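Local atomic coordinates of 2,3,4,5-tetrahydropyridine-2,6-dicarboxylate N-succinyltransferase (Campylobacter jejuni, PDB entry 2RIJ), a protein that probably catalyses the succinyl-CoA-dependent conversion of cyclic tetrahydrodipicolinate into acyclic N-succinyl-L-2-amino-6-oxopimelate, a step of lysine biosynthesis. Residues F48-Y53 and I109-I114. Numbering follows the deposited sequence. Where two conformers were deposited one is given.
Sequences FALINY and IDLLKI
No ring or amide lies between Ala49 and Leu50 on one side and Leu111 on the other; the Phe48 ring and the Asn52 amide lie beyond this aliphatic contact, held by other residues. The Phe48 ring meets Tyr146 edge-to-face, and the Asn52 amide is gripped at both ends, OD1 by Asn56 and ND2 by Phe28 O and Asn108 OD1, the last tying it to the helix bearing Leu111. The motif is a helix packed on an antiparallel sheet in the N-terminal region: helix 107-117 also lays Leu111 and Leu112 on Ile30 of strand 27-35, while 48-53 links strand 43-48 to strand 52-53.

The contact is small, burying 122 Å² over both sides, and purely apolar, with no hydrogen bond between the segments. Even the closest pair of CA atoms, those of Leu50 and Leu111, stays 8.1 Å apart, a gap bridged by side chains. Leu111 has CG anti to the backbone N (chi1 -179°), which carries its two methyls out from the helix toward the loop. Met188 and Met192 of a second subunit pack around the same residues, placing this small apolar patch at a subunit interface.

Leu50 and Leu111 approach tip to tip. Leu50 has two conformers; in the one described, CD1 lies 3.8 Å from Leu111 CB and 4.2 Å from Leu111 CD2, an approach less certain for resting on that conformer. The other methyl, Leu111 CD1, turns to Ala49 CB at 4.3 Å.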
# COMPACT_ATOMS: atom_id res chain seq x y z
N PHE A 48 -47.19 26.36 -22.63
CA PHE A 48 -47.22 27.79 -22.71
C PHE A 48 -46.34 28.24 -23.85
O PHE A 48 -45.27 27.68 -24.05
CB PHE A 48 -46.64 28.41 -21.42
CG PHE A 48 -47.42 28.11 -20.16
CD1 PHE A 48 -47.22 26.94 -19.46
CD2 PHE A 48 -48.26 29.07 -19.62
CE1 PHE A 48 -47.86 26.67 -18.29
CE2 PHE A 48 -48.93 28.82 -18.44
CZ PHE A 48 -48.70 27.60 -17.75
N ALA A 49 -46.73 29.32 -24.53
CA ALA A 49 -45.86 29.93 -25.52
C ALA A 49 -45.25 31.22 -25.03
O ALA A 49 -44.39 31.78 -25.71
CB ALA A 49 -46.64 30.18 -26.83
N LEU A 50 -45.68 31.68 -23.85
CA LEU A 50 -45.20 32.94 -23.24
C LEU A 50 -45.29 32.81 -21.74
O LEU A 50 -46.33 32.42 -21.20
CB LEU A 50 -46.06 34.14 -23.66
CG LEU A 50 -45.99 34.71 -25.07
CD1 LEU A 50 -47.14 35.72 -25.29
CD2 LEU A 50 -44.61 35.34 -25.36
N ILE A 51 -44.19 33.10 -21.06
CA ILE A 51 -44.11 33.10 -19.62
C ILE A 51 -43.77 34.50 -19.17
O ILE A 51 -42.83 35.14 -19.67
CB ILE A 51 -42.95 32.16 -19.11
CG1 ILE A 51 -43.12 30.76 -19.66
CG2 ILE A 51 -42.84 32.16 -17.58
CD1 ILE A 51 -44.38 30.07 -19.10
N ASN A 52 -44.54 34.97 -18.22
CA ASN A 52 -44.34 36.29 -17.64
C ASN A 52 -43.84 36.06 -16.22
O ASN A 52 -44.44 35.28 -15.45
CB ASN A 52 -45.65 37.08 -17.64
CG ASN A 52 -46.14 37.40 -19.03
OD1 ASN A 52 -45.71 38.36 -19.64
ND2 ASN A 52 -47.08 36.60 -19.53
N TYR A 53 -42.70 36.66 -15.89
CA TYR A 53 -42.16 36.59 -14.51
C TYR A 53 -41.86 38.00 -14.05
O TYR A 53 -41.03 38.66 -14.64
CB TYR A 53 -40.90 35.74 -14.41
CG TYR A 53 -40.38 35.67 -13.00
CD1 TYR A 53 -41.08 34.97 -12.02
CD2 TYR A 53 -39.24 36.35 -12.64
CE1 TYR A 53 -40.64 34.93 -10.73
CE2 TYR A 53 -38.81 36.33 -11.31
CZ TYR A 53 -39.51 35.62 -10.39
OH TYR A 53 -39.11 35.59 -9.10
N ILE A 109 -50.75 40.30 -26.05
CA ILE A 109 -51.92 40.69 -26.85
C ILE A 109 -51.96 39.80 -28.09
O ILE A 109 -53.00 39.24 -28.40
CB ILE A 109 -51.93 42.17 -27.26
CG1 ILE A 109 -51.64 43.07 -26.05
CG2 ILE A 109 -53.31 42.50 -27.86
CD1 ILE A 109 -51.94 44.61 -26.26
N ASP A 110 -50.83 39.63 -28.76
CA ASP A 110 -50.77 38.70 -29.91
C ASP A 110 -51.26 37.29 -29.57
O ASP A 110 -51.88 36.62 -30.38
CB ASP A 110 -49.35 38.59 -30.46
CG ASP A 110 -48.78 39.91 -30.99
OD1 ASP A 110 -49.55 40.79 -31.42
OD2 ASP A 110 -47.53 40.08 -30.93
N LEU A 111 -50.91 36.82 -28.38
CA LEU A 111 -51.28 35.49 -27.94
C LEU A 111 -52.81 35.38 -27.86
O LEU A 111 -53.39 34.41 -28.31
CB LEU A 111 -50.63 35.15 -26.58
CG LEU A 111 -50.96 33.71 -26.08
CD1 LEU A 111 -50.19 32.68 -26.94
CD2 LEU A 111 -50.65 33.57 -24.61
N LEU A 112 -53.45 36.40 -27.26
CA LEU A 112 -54.93 36.43 -27.17
C LEU A 112 -55.61 36.42 -28.56
O LEU A 112 -56.58 35.72 -28.77
CB LEU A 112 -55.38 37.67 -26.39
CG LEU A 112 -55.12 37.63 -24.87
CD1 LEU A 112 -55.34 38.97 -24.30
CD2 LEU A 112 -56.00 36.60 -24.13
N LYS A 113 -55.05 37.16 -29.51
CA LYS A 113 -55.60 37.13 -30.87
C LYS A 113 -55.55 35.70 -31.39
O LYS A 113 -56.50 35.22 -32.01
CB LYS A 113 -54.80 38.03 -31.80
CG LYS A 113 -54.92 39.48 -31.47
CD LYS A 113 -53.97 40.29 -32.33
CE LYS A 113 -53.96 41.74 -31.91
NZ LYS A 113 -53.29 42.61 -32.92
N ILE A 114 -54.45 35.02 -31.13
CA ILE A 114 -54.27 33.63 -31.60
C ILE A 114 -55.23 32.67 -30.91
O ILE A 114 -55.86 31.86 -31.56
CB ILE A 114 -52.79 33.14 -31.43
CG1 ILE A 114 -51.89 33.79 -32.48
CG2 ILE A 114 -52.70 31.61 -31.58
CD1 ILE A 114 -50.38 33.87 -32.12